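Local coordinates for 3-oxoacyl-[acyl-carrier protein] synthase (Thermus thermophilus, PDB 1UB7) that probably catalyses the first condensation of fatty acid synthesis, joining acetyl-CoA and malonyl-ACP to give 3-oxobutanoyl-ACP, at residues S2-R14 with K56-A68. Sequence-based numbering, arbitrary orientation.
Sequences SGILALGAYVPER and KAVEDLLRRHPGA
Lys56 runs alongside Tyr10, and both side chains point the same way. Its CB sits over the centre of the Tyr10 ring, 3.5 Å from the ring centroid, in a CH-pi contact. CG lies next, near Tyr10 CE1 and CZ. The chain bends at chi2, and Lys56 CD still lies over the same face, 3.4 Å from Tyr10 CZ. CE passes the phenol oxygen. NZ then forms a salt bridge with Glu48, whose OE2 is also hydrogen-bonded to Tyr10 OH. Replacing Tyr10 by an alanine is likely to leave the Lys56 methylenes without the ring they lie on, and Glu48 without its phenol partner.

Further along, helix 56-64 comes very close to strand 3-10. Gly8 CA is 3.7 Å from Leu61 N, and a side chain at Gly8 would clash with the helix backbone. Asp60, with CG anti to its own N (chi1 -178°), turns OD2 to Ala9 N. The bond is 2.8 Å from Ala9 N to Asp60 OD2 and nearly straight (165°), using the anti lone pair. Lys287 makes a salt bridge with the same oxygen. Arg64 NE gives a weak hydrogen bond to Leu7 O, while its NH2 pairs with Asp291. Ala6 CB packs over one face of the His65 ring, 3.6 Å from His65 CG, and also touches Leu61 CD2 and Ala68 CB.

Strand 3-10 is an outermost strand of the N-terminal five-stranded mixed sheet. Helix 56-64 lies on it with 134° between their N-to-C directions. Helix 50-64 covers one side of this strand, and Leu7 and Ala9 meet helix 281-292 on the other. This fits the alternating helix and sheet layers of the thiolase-like fold.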
loop_
_atom_site.group_PDB
_atom_site.type_symbol
_atom_site.label_atom_id
_atom_site.label_comp_id
_atom_site.label_asym_id
_atom_site.label_seq_id
_atom_site.Cartn_x
_atom_site.Cartn_y
_atom_site.Cartn_z
ATOM N N SER A 2 -2.822 16.445 -13.410
ATOM C CA SER A 2 -1.665 15.594 -13.814
ATOM C C SER A 2 -2.081 14.640 -14.922
ATOM O O SER A 2 -3.269 14.505 -15.230
ATOM C CB SER A 2 -1.151 14.785 -12.619
ATOM O OG SER A 2 -2.012 13.699 -12.326
ATOM N N GLY A 3 -1.095 13.981 -15.519
ATOM C CA GLY A 3 -1.368 13.035 -16.584
ATOM C C GLY A 3 -0.250 12.017 -16.706
ATOM O O GLY A 3 0.708 12.046 -15.926
ATOM N N ILE A 4 -0.372 11.115 -17.681
ATOM C CA ILE A 4 0.631 10.085 -17.913
ATOM C C ILE A 4 1.695 10.549 -18.904
ATOM O O ILE A 4 1.426 10.733 -20.085
ATOM C CB ILE A 4 -0.032 8.789 -18.412
ATOM C CG1 ILE A 4 -0.663 8.069 -17.221
ATOM C CG2 ILE A 4 0.993 7.887 -19.100
ATOM C CD1 ILE A 4 -1.499 6.886 -17.592
ATOM N N LEU A 5 2.912 10.728 -18.403
ATOM C CA LEU A 5 4.025 11.186 -19.207
ATOM C C LEU A 5 4.767 10.064 -19.939
ATOM O O LEU A 5 5.422 10.308 -20.959
ATOM C CB LEU A 5 5.011 11.936 -18.315
ATOM C CG LEU A 5 4.459 13.030 -17.405
ATOM C CD1 LEU A 5 5.609 13.638 -16.617
ATOM C CD2 LEU A 5 3.733 14.087 -18.225
ATOM N N ALA A 6 4.682 8.841 -19.426
ATOM C CA ALA A 6 5.378 7.715 -20.045
ATOM C C ALA A 6 4.713 6.412 -19.629
ATOM O O ALA A 6 4.072 6.346 -18.572
ATOM C CB ALA A 6 6.848 7.705 -19.616
ATOM N N LEU A 7 4.884 5.380 -20.454
ATOM C CA LEU A 7 4.278 4.073 -20.201
ATOM C C LEU A 7 5.143 2.960 -20.767
ATOM O O LEU A 7 5.832 3.145 -21.767
ATOM C CB LEU A 7 2.892 4.008 -20.853
ATOM C CG LEU A 7 2.202 2.646 -21.045
ATOM C CD1 LEU A 7 1.635 2.136 -19.717
ATOM C CD2 LEU A 7 1.082 2.795 -22.072
ATOM N N GLY A 8 5.096 1.806 -20.113
ATOM C CA GLY A 8 5.841 0.642 -20.555
ATOM C C GLY A 8 5.220 -0.570 -19.877
ATOM O O GLY A 8 4.537 -0.410 -18.862
ATOM N N ALA A 9 5.433 -1.774 -20.416
ATOM C CA ALA A 9 4.883 -2.994 -19.815
ATOM C C ALA A 9 5.706 -4.204 -20.204
ATOM O O ALA A 9 6.548 -4.129 -21.089
ATOM C CB ALA A 9 3.419 -3.190 -20.217
ATOM N N TYR A 10 5.453 -5.327 -19.545
ATOM C CA TYR A 10 6.219 -6.544 -19.787
ATOM C C TYR A 10 5.431 -7.774 -19.376
ATOM O O TYR A 10 4.624 -7.716 -18.450
ATOM C CB TYR A 10 7.502 -6.493 -18.947
ATOM C CG TYR A 10 8.270 -7.804 -18.849
ATOM C CD1 TYR A 10 9.244 -8.141 -19.795
ATOM C CD2 TYR A 10 8.057 -8.687 -17.782
ATOM C CE1 TYR A 10 9.992 -9.319 -19.673
ATOM C CE2 TYR A 10 8.798 -9.865 -17.652
ATOM C CZ TYR A 10 9.764 -10.169 -18.601
ATOM O OH TYR A 10 10.523 -11.304 -18.473
ATOM N N VAL A 11 5.644 -8.882 -20.077
ATOM C CA VAL A 11 5.005 -10.142 -19.703
ATOM C C VAL A 11 6.116 -11.142 -19.753
ATOM O O VAL A 11 7.050 -10.998 -20.532
ATOM C CB VAL A 11 3.901 -10.615 -20.672
ATOM C CG1 VAL A 11 2.597 -9.900 -20.372
ATOM C CG2 VAL A 11 4.335 -10.406 -22.108
ATOM N N PRO A 12 6.061 -12.158 -18.895
ATOM C CA PRO A 12 7.147 -13.136 -18.952
ATOM C C PRO A 12 7.185 -13.800 -20.338
ATOM O O PRO A 12 6.194 -13.802 -21.077
ATOM C CB PRO A 12 6.789 -14.113 -17.835
ATOM C CG PRO A 12 6.055 -13.258 -16.862
ATOM C CD PRO A 12 5.168 -12.419 -17.756
ATOM N N GLU A 13 8.343 -14.359 -20.664
ATOM C CA GLU A 13 8.605 -15.021 -21.936
ATOM C C GLU A 13 7.861 -16.349 -22.129
ATOM O O GLU A 13 7.329 -16.619 -23.203
ATOM C CB GLU A 13 10.111 -15.241 -22.045
ATOM C CG GLU A 13 10.603 -15.897 -23.307
ATOM C CD GLU A 13 12.099 -16.165 -23.243
ATOM O OE1 GLU A 13 12.867 -15.209 -22.984
ATOM O OE2 GLU A 13 12.505 -17.330 -23.445
ATOM N N ARG A 14 7.818 -17.170 -21.089
ATOM C CA ARG A 14 7.153 -18.466 -21.168
ATOM C C ARG A 14 5.633 -18.397 -21.327
ATOM O O ARG A 14 4.928 -17.820 -20.493
ATOM C CB ARG A 14 7.511 -19.298 -19.934
ATOM C CG ARG A 14 6.745 -20.600 -19.779
ATOM C CD ARG A 14 7.711 -21.727 -19.413
ATOM N NE ARG A 14 7.115 -22.739 -18.540
ATOM C CZ ARG A 14 7.764 -23.804 -18.074
ATOM N NH1 ARG A 14 9.037 -24.008 -18.402
ATOM N NH2 ARG A 14 7.147 -24.663 -17.268
ATOM N N LYS A 56 11.437 -5.067 -15.194
ATOM C CA LYS A 56 11.288 -5.202 -16.635
ATOM C C LYS A 56 10.257 -4.254 -17.236
ATOM O O LYS A 56 10.439 -3.762 -18.349
ATOM C CB LYS A 56 10.974 -6.660 -17.004
ATOM C CG LYS A 56 12.238 -7.499 -17.173
ATOM C CD LYS A 56 12.114 -8.860 -16.532
ATOM C CE LYS A 56 13.469 -9.565 -16.440
ATOM N NZ LYS A 56 13.342 -10.871 -15.708
ATOM N N ALA A 57 9.182 -3.976 -16.514
ATOM C CA ALA A 57 8.177 -3.061 -17.045
ATOM C C ALA A 57 8.764 -1.659 -17.095
ATOM O O ALA A 57 8.525 -0.918 -18.040
ATOM C CB ALA A 57 6.928 -3.075 -16.178
ATOM N N VAL A 58 9.546 -1.284 -16.087
ATOM C CA VAL A 58 10.122 0.052 -16.105
ATOM C C VAL A 58 11.199 0.167 -17.202
ATOM O O VAL A 58 11.329 1.225 -17.836
ATOM C CB VAL A 58 10.702 0.456 -14.726
ATOM C CG1 VAL A 58 11.281 1.870 -14.812
ATOM C CG2 VAL A 58 9.605 0.424 -13.673
ATOM N N GLU A 59 11.963 -0.903 -17.434
ATOM C CA GLU A 59 12.976 -0.874 -18.501
ATOM C C GLU A 59 12.297 -0.620 -19.844
ATOM O O GLU A 59 12.799 0.132 -20.679
ATOM C CB GLU A 59 13.754 -2.191 -18.571
ATOM C CG GLU A 59 14.802 -2.320 -17.500
ATOM C CD GLU A 59 15.284 -3.740 -17.321
ATOM O OE1 GLU A 59 14.774 -4.636 -18.026
ATOM O OE2 GLU A 59 16.171 -3.965 -16.466
ATOM N N ASP A 60 11.147 -1.248 -20.051
ATOM C CA ASP A 60 10.433 -1.067 -21.292
ATOM C C ASP A 60 10.017 0.408 -21.384
ATOM O O ASP A 60 10.111 1.025 -22.446
ATOM C CB ASP A 60 9.206 -1.995 -21.335
ATOM C CG ASP A 60 8.447 -1.879 -22.643
ATOM O OD1 ASP A 60 9.075 -2.062 -23.718
ATOM O OD2 ASP A 60 7.231 -1.594 -22.603
ATOM N N LEU A 61 9.552 0.958 -20.266
ATOM C CA LEU A 61 9.146 2.367 -20.185
ATOM C C LEU A 61 10.336 3.241 -20.606
ATOM O O LEU A 61 10.189 4.196 -21.365
ATOM C CB LEU A 61 8.717 2.703 -18.741
ATOM C CG LEU A 61 8.183 4.118 -18.463
ATOM C CD1 LEU A 61 7.204 4.071 -17.288
ATOM C CD2 LEU A 61 9.341 5.095 -18.176
ATOM N N LEU A 62 11.518 2.895 -20.110
ATOM C CA LEU A 62 12.725 3.617 -20.444
ATOM C C LEU A 62 13.168 3.435 -21.903
ATOM O O LEU A 62 13.721 4.362 -22.493
ATOM C CB LEU A 62 13.832 3.225 -19.469
ATOM C CG LEU A 62 13.622 3.897 -18.109
ATOM C CD1 LEU A 62 14.795 3.587 -17.213
ATOM C CD2 LEU A 62 13.480 5.422 -18.286
ATOM N N ARG A 63 12.933 2.265 -22.495
ATOM C CA ARG A 63 13.303 2.075 -23.905
ATOM C C ARG A 63 12.425 2.981 -24.762
ATOM O O ARG A 63 12.915 3.649 -25.668
ATOM C CB ARG A 63 13.119 0.619 -24.353
ATOM C CG ARG A 63 14.309 -0.288 -24.049
ATOM C CD ARG A 63 15.077 -0.687 -25.320
ATOM N NE ARG A 63 15.393 0.454 -26.188
ATOM C CZ ARG A 63 15.969 0.360 -27.388
ATOM N NH1 ARG A 63 16.312 -0.823 -27.890
ATOM N NH2 ARG A 63 16.176 1.456 -28.105
ATOM N N ARG A 64 11.130 3.025 -24.449
ATOM C CA ARG A 64 10.175 3.845 -25.204
ATOM C C ARG A 64 10.258 5.338 -24.874
ATOM O O ARG A 64 9.952 6.197 -25.719
ATOM C CB ARG A 64 8.736 3.377 -24.923
ATOM C CG ARG A 64 8.508 1.861 -25.001
ATOM C CD ARG A 64 7.358 1.454 -24.084
ATOM N NE ARG A 64 6.084 2.025 -24.503
ATOM C CZ ARG A 64 5.362 1.569 -25.526
ATOM N NH1 ARG A 64 5.790 0.529 -26.241
ATOM N NH2 ARG A 64 4.206 2.145 -25.825
ATOM N N HIS A 65 10.647 5.648 -23.641
ATOM C CA HIS A 65 10.716 7.040 -23.202
ATOM C C HIS A 65 11.991 7.336 -22.438
ATOM O O HIS A 65 11.980 7.419 -21.214
ATOM C CB HIS A 65 9.521 7.353 -22.306
ATOM C CG HIS A 65 8.201 6.977 -22.901
ATOM N ND1 HIS A 65 7.451 7.850 -23.659
ATOM C CD2 HIS A 65 7.476 5.838 -22.810
ATOM C CE1 HIS A 65 6.314 7.268 -24.001
ATOM N NE2 HIS A 65 6.304 6.046 -23.498
ATOM N N PRO A 66 13.107 7.511 -23.154
ATOM C CA PRO A 66 14.426 7.803 -22.573
ATOM C C PRO A 66 14.405 9.006 -21.630
ATOM O O PRO A 66 13.806 10.044 -21.943
ATOM C CB PRO A 66 15.297 8.072 -23.800
ATOM C CG PRO A 66 14.625 7.283 -24.891
ATOM C CD PRO A 66 13.164 7.509 -24.629
ATOM N N GLY A 67 15.063 8.851 -20.480
ATOM C CA GLY A 67 15.142 9.917 -19.495
ATOM C C GLY A 67 13.859 10.217 -18.742
ATOM O O GLY A 67 13.764 11.236 -18.050
ATOM N N ALA A 68 12.877 9.327 -18.854
ATOM C CA ALA A 68 11.585 9.534 -18.204
ATOM C C ALA A 68 11.583 9.526 -16.673
ATOM O O ALA A 68 10.713 10.147 -16.061
ATOM C CB ALA A 68 10.569 8.517 -18.729
#